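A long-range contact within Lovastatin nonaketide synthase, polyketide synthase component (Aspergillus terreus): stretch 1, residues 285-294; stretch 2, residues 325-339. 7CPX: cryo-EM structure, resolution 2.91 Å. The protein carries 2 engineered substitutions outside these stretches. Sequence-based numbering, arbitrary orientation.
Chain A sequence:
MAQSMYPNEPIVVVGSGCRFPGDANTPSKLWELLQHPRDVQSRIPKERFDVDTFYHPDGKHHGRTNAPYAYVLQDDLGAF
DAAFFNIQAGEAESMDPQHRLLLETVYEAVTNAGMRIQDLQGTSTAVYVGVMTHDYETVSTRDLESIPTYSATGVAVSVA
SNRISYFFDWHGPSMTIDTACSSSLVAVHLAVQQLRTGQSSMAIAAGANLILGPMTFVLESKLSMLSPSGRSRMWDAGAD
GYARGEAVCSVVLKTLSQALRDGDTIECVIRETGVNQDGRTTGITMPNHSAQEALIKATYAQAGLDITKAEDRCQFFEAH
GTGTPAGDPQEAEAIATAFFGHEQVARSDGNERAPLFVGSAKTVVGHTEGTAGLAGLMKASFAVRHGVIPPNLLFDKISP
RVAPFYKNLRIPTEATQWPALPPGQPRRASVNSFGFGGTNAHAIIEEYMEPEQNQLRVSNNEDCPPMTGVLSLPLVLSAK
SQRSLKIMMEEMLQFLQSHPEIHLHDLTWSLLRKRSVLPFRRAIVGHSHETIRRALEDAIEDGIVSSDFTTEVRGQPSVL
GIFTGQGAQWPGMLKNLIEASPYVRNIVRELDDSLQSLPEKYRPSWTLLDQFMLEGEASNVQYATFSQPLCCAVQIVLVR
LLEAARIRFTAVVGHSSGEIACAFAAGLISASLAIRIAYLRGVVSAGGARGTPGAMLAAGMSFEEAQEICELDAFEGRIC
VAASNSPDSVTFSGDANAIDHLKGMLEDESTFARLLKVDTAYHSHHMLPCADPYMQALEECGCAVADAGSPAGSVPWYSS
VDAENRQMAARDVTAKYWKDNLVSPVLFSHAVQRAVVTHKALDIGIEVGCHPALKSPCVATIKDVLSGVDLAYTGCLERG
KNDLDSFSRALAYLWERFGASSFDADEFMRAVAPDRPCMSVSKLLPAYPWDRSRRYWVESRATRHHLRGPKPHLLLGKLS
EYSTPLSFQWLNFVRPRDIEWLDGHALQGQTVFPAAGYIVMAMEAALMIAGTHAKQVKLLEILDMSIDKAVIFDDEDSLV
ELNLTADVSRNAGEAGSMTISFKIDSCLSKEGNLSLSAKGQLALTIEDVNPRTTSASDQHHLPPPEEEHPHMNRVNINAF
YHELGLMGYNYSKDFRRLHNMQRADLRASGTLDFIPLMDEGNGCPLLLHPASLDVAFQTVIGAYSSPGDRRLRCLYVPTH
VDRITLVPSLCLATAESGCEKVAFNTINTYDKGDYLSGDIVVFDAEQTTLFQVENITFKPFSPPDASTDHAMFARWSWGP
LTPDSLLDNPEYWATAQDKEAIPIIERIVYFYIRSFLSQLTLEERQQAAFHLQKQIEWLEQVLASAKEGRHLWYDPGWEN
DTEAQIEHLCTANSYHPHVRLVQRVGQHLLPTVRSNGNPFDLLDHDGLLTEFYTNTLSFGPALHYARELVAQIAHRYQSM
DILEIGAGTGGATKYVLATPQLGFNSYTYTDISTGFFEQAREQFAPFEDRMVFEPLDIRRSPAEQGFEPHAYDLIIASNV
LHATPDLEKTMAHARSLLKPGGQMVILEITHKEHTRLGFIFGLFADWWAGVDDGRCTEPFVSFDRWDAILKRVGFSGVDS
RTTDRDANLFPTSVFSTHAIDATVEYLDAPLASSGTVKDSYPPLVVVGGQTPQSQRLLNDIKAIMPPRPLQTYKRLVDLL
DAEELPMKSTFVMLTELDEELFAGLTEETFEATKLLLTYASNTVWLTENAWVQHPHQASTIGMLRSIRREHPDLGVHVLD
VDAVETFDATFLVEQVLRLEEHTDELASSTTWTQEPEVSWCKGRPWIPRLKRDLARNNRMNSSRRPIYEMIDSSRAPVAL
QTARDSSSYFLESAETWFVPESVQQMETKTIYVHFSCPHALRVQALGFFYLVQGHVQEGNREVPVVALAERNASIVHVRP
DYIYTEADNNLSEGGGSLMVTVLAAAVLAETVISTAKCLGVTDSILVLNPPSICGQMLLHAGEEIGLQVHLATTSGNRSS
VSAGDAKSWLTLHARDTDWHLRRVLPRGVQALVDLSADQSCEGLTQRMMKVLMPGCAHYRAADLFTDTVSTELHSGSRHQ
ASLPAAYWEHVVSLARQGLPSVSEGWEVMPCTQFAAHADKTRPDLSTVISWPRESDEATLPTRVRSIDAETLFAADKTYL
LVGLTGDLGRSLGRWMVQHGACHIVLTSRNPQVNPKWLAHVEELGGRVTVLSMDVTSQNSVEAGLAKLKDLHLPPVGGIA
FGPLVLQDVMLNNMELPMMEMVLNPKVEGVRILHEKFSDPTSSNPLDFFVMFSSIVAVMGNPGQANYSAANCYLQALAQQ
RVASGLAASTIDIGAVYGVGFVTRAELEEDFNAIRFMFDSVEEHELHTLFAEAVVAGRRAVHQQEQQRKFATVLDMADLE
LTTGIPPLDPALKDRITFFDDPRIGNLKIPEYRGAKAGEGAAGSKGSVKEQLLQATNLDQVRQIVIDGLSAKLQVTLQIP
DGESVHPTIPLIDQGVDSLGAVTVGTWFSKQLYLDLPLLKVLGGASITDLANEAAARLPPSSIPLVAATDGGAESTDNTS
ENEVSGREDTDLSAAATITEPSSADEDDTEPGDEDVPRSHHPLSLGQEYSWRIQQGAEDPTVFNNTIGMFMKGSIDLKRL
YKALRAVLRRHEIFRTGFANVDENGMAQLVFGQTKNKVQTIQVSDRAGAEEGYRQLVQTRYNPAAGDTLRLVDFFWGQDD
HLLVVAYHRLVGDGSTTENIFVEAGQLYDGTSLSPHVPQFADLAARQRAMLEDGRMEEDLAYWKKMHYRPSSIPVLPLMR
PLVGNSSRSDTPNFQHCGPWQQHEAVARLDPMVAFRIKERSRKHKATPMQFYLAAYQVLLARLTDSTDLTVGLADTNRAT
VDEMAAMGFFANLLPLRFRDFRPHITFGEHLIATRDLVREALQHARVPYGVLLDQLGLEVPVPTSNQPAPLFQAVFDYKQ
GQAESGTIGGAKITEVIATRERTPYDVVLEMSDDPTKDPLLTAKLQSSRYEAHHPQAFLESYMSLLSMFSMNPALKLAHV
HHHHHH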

# COMPACT_ATOMS: atom_id res chain seq x y z
N THR A 285 10.23 -7.19 -35.40
CA THR A 285 9.64 -8.51 -35.21
C THR A 285 9.36 -9.22 -36.52
O THR A 285 9.26 -10.46 -36.53
CB THR A 285 8.34 -8.39 -34.42
OG1 THR A 285 8.52 -7.50 -33.31
CG2 THR A 285 7.90 -9.75 -33.90
N MET A 286 9.23 -8.49 -37.62
CA MET A 286 8.83 -9.10 -38.88
C MET A 286 9.96 -9.96 -39.43
O MET A 286 11.07 -9.46 -39.63
CB MET A 286 8.46 -8.01 -39.89
CG MET A 286 7.97 -8.55 -41.23
SD MET A 286 6.38 -9.40 -41.11
CE MET A 286 5.31 -8.03 -40.67
N PRO A 287 9.72 -11.25 -39.69
CA PRO A 287 10.74 -12.05 -40.37
C PRO A 287 10.80 -11.73 -41.86
O PRO A 287 9.87 -11.18 -42.45
CB PRO A 287 10.28 -13.49 -40.13
CG PRO A 287 8.82 -13.38 -39.98
CD PRO A 287 8.56 -12.06 -39.31
N ASN A 288 11.93 -12.09 -42.47
CA ASN A 288 12.18 -11.84 -43.88
C ASN A 288 12.24 -13.17 -44.61
O ASN A 288 13.05 -14.04 -44.27
CB ASN A 288 13.48 -11.06 -44.07
CG ASN A 288 13.68 -10.60 -45.50
OD1 ASN A 288 13.24 -11.26 -46.45
ND2 ASN A 288 14.34 -9.47 -45.67
N HIS A 289 11.37 -13.33 -45.62
CA HIS A 289 11.40 -14.56 -46.41
C HIS A 289 12.69 -14.67 -47.21
O HIS A 289 13.25 -15.76 -47.35
CB HIS A 289 10.18 -14.61 -47.34
CG HIS A 289 10.20 -13.56 -48.41
ND1 HIS A 289 9.68 -12.30 -48.22
CD2 HIS A 289 10.68 -13.58 -49.67
CE1 HIS A 289 9.83 -11.59 -49.33
NE2 HIS A 289 10.44 -12.35 -50.22
N SER A 290 13.16 -13.55 -47.76
CA SER A 290 14.39 -13.58 -48.54
C SER A 290 15.58 -14.00 -47.68
O SER A 290 16.42 -14.80 -48.11
CB SER A 290 14.65 -12.21 -49.17
OG SER A 290 15.85 -12.21 -49.92
N ALA A 291 15.66 -13.47 -46.46
CA ALA A 291 16.77 -13.83 -45.58
C ALA A 291 16.75 -15.31 -45.24
O ALA A 291 17.79 -15.97 -45.24
CB ALA A 291 16.71 -12.99 -44.30
N GLN A 292 15.57 -15.86 -44.96
CA GLN A 292 15.47 -17.27 -44.62
C GLN A 292 15.76 -18.16 -45.82
O GLN A 292 16.39 -19.22 -45.69
CB GLN A 292 14.09 -17.57 -44.04
CG GLN A 292 13.81 -16.83 -42.75
CD GLN A 292 12.34 -16.83 -42.38
OE1 GLN A 292 11.53 -17.50 -43.02
NE2 GLN A 292 12.00 -16.09 -41.34
N GLU A 293 15.32 -17.74 -47.01
CA GLU A 293 15.66 -18.47 -48.23
C GLU A 293 17.16 -18.49 -48.44
O GLU A 293 17.74 -19.53 -48.78
CB GLU A 293 14.95 -17.84 -49.43
CG GLU A 293 15.26 -18.50 -50.76
CD GLU A 293 14.81 -17.66 -51.94
OE1 GLU A 293 14.21 -16.59 -51.71
OE2 GLU A 293 15.05 -18.07 -53.10
N ALA A 294 17.82 -17.34 -48.26
CA ALA A 294 19.27 -17.29 -48.39
C ALA A 294 19.93 -18.17 -47.34
O ALA A 294 20.94 -18.83 -47.63
CB ALA A 294 19.75 -15.84 -48.27
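Stretch 2, residues 325-339: PAGDPQEAEAIATAF

How does stretch 2 lie on stretch 1? Most of it is a helix that runs to Phe-339, beginning near Gly-327 after the loop residues Pro-325 and Ala-326. It packs against the helix that starts at His-289, and the two run in broadly the same direction: their N-to-C axes make an angle of 40° (signed crossing angle -40°) and approach to 7.7 Å. That spacing is short for two helices, and small residues on stretch 2 fit it. The register shows how near the backbones come: the CA atoms of His-289 and Gln-330 are 4.5 Å apart, and one turn further on the CA atoms of Glu-293 and Ala-334 are 4.4 Å apart. Together the two stretches bury 607 Å².

What holds the start of the stretch 1 helix to stretch 2? His-289, the residue most covered by the contact, and Gln-330, the most covered on the other side, meet here. The Gln-330 side chain, with chi1 and chi2 both m, brings its amide oxygen to the edge of the imidazole, where His-289 ND1 donates a hydrogen bond to Gln-330 OE1 at 2.7 Å. The same oxygen also takes a weak hydrogen bond from the backbone, His-289 N to Gln-330 OE1 at 3.0 Å, so one acceptor serves both the ring and the first turn of the helix, whose free NH groups need partners. Asn-288, at the N-cap, caps the helix from within stretch 1, its OD1 accepting weak hydrogen bonds from Ser-290 N and Ala-291 N. Over one face of the imidazole lies the carboxylate of Glu-333, with His-289 NE2 and Glu-333 OE2 3.1 Å apart, but the angle is too poor for a hydrogen bond.

Where do the helices pack most tightly? Ala-334 points toward stretch 1, and its methyl group fills the narrow space beside the first turn: Ala-334 CB is 3.1 Å from His-289 O, 3.5 Å from Gln-292 CB and 3.5 Å from Glu-293 N. Gln-292 lies close to the stretch 2 backbone as well, its OE1 3.3 Å from Glu-331 CA. Further along, Glu-293, second in stretch 1 for covered surface, extends along stretch 2, with chi1 and chi2 both t, from Ala-334 toward Ala-338. Its aliphatic part packs on Ala-338, with CG of Glu-293 3.9 Å from CB of Ala-338, while the carboxylate reaches the neighbourhood of Thr-337 and is hydrogen-bonded elsewhere in the structure.

How does the contact continue before the helices begin? There it becomes largely apolar. Pro-287 points toward stretch 2 and rests on Gly-327, its CG 3.5 Å from Gly-327 CA; an ideally placed CB on Gly-327 would lie only 3.4 Å from Pro-287 CG, a tight fit. The Pro-287 carbonyl also abuts Gln-330, with Pro-287 O 3.5 Å from Gln-330 CG. Met-286 starts out sideways, but its end turns nearer, bringing CE of Met-286 to 3.8 Å from CB of Ala-326.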

# COMPACT_ATOMS: atom_id res chain seq x y z
N PRO A 325 0.38 -14.76 -38.01
CA PRO A 325 -0.15 -14.51 -39.36
C PRO A 325 0.84 -13.81 -40.27
O PRO A 325 0.79 -14.00 -41.49
CB PRO A 325 -1.39 -13.66 -39.10
CG PRO A 325 -1.13 -13.00 -37.78
CD PRO A 325 -0.36 -14.00 -36.98
N ALA A 326 1.73 -12.99 -39.71
CA ALA A 326 2.70 -12.25 -40.52
C ALA A 326 3.99 -13.02 -40.74
O ALA A 326 4.68 -12.79 -41.75
CB ALA A 326 3.02 -10.91 -39.86
N GLY A 327 4.35 -13.93 -39.84
CA GLY A 327 5.60 -14.65 -39.94
C GLY A 327 5.50 -15.94 -40.72
O GLY A 327 6.38 -16.26 -41.51
N ASP A 328 4.41 -16.68 -40.51
CA ASP A 328 4.24 -17.95 -41.21
C ASP A 328 4.28 -17.78 -42.72
O ASP A 328 4.96 -18.59 -43.39
CB ASP A 328 2.93 -18.61 -40.76
CG ASP A 328 3.03 -19.21 -39.37
OD1 ASP A 328 4.07 -19.02 -38.71
OD2 ASP A 328 2.06 -19.86 -38.94
N PRO A 329 3.59 -16.81 -43.33
CA PRO A 329 3.71 -16.65 -44.79
C PRO A 329 5.13 -16.39 -45.24
O PRO A 329 5.55 -16.91 -46.28
CB PRO A 329 2.79 -15.45 -45.08
CG PRO A 329 1.87 -15.38 -43.92
CD PRO A 329 2.66 -15.84 -42.74
N GLN A 330 5.90 -15.61 -44.48
CA GLN A 330 7.29 -15.36 -44.84
C GLN A 330 8.09 -16.65 -44.84
O GLN A 330 8.87 -16.91 -45.76
CB GLN A 330 7.91 -14.35 -43.87
CG GLN A 330 7.24 -12.99 -43.87
CD GLN A 330 7.60 -12.15 -45.08
OE1 GLN A 330 8.47 -12.52 -45.87
NE2 GLN A 330 6.93 -11.02 -45.24
N GLU A 331 7.89 -17.49 -43.82
CA GLU A 331 8.61 -18.76 -43.75
C GLU A 331 8.21 -19.68 -44.89
O GLU A 331 9.06 -20.35 -45.48
CB GLU A 331 8.34 -19.43 -42.41
CG GLU A 331 9.07 -20.75 -42.24
CD GLU A 331 8.92 -21.31 -40.85
OE1 GLU A 331 7.93 -20.98 -40.17
OE2 GLU A 331 9.81 -22.08 -40.43
N ALA A 332 6.91 -19.74 -45.20
CA ALA A 332 6.47 -20.59 -46.31
C ALA A 332 7.07 -20.12 -47.62
O ALA A 332 7.51 -20.93 -48.44
CB ALA A 332 4.94 -20.59 -46.38
N GLU A 333 7.09 -18.80 -47.85
CA GLU A 333 7.70 -18.27 -49.06
C GLU A 333 9.18 -18.60 -49.12
O GLU A 333 9.70 -18.98 -50.17
CB GLU A 333 7.49 -16.76 -49.13
CG GLU A 333 8.11 -16.11 -50.35
CD GLU A 333 7.73 -14.64 -50.48
OE1 GLU A 333 6.99 -14.14 -49.60
OE2 GLU A 333 8.17 -13.99 -51.45
N ALA A 334 9.88 -18.47 -47.99
CA ALA A 334 11.31 -18.79 -47.96
C ALA A 334 11.54 -20.25 -48.30
O ALA A 334 12.42 -20.59 -49.10
CB ALA A 334 11.89 -18.45 -46.59
N ILE A 335 10.75 -21.14 -47.70
CA ILE A 335 10.91 -22.57 -47.96
C ILE A 335 10.65 -22.87 -49.42
O ILE A 335 11.41 -23.59 -50.08
CB ILE A 335 9.98 -23.38 -47.03
CG1 ILE A 335 10.41 -23.21 -45.58
CG2 ILE A 335 10.01 -24.85 -47.41
CD1 ILE A 335 9.46 -23.81 -44.58
N ALA A 336 9.56 -22.33 -49.97
CA ALA A 336 9.21 -22.61 -51.35
C ALA A 336 10.28 -22.09 -52.31
O ALA A 336 10.66 -22.78 -53.25
CB ALA A 336 7.85 -21.99 -51.68
N THR A 337 10.77 -20.88 -52.07
CA THR A 337 11.77 -20.29 -52.96
C THR A 337 13.15 -20.91 -52.79
O THR A 337 13.97 -20.81 -53.70
CB THR A 337 11.86 -18.78 -52.72
OG1 THR A 337 12.14 -18.52 -51.34
CG2 THR A 337 10.55 -18.11 -53.10
N ALA A 338 13.41 -21.54 -51.64
CA ALA A 338 14.70 -22.21 -51.45
C ALA A 338 14.69 -23.60 -52.07
O ALA A 338 15.63 -23.97 -52.78
CB ALA A 338 15.03 -22.29 -49.96
N PHE A 339 13.63 -24.37 -51.83
CA PHE A 339 13.52 -25.71 -52.37
C PHE A 339 12.80 -25.75 -53.71
O PHE A 339 12.81 -26.80 -54.37
CB PHE A 339 12.79 -26.62 -51.38
CG PHE A 339 13.46 -26.71 -50.04
CD1 PHE A 339 14.61 -27.45 -49.88
CD2 PHE A 339 12.93 -26.04 -48.96
CE1 PHE A 339 15.23 -27.53 -48.65
CE2 PHE A 339 13.54 -26.11 -47.72
CZ PHE A 339 14.69 -26.86 -47.57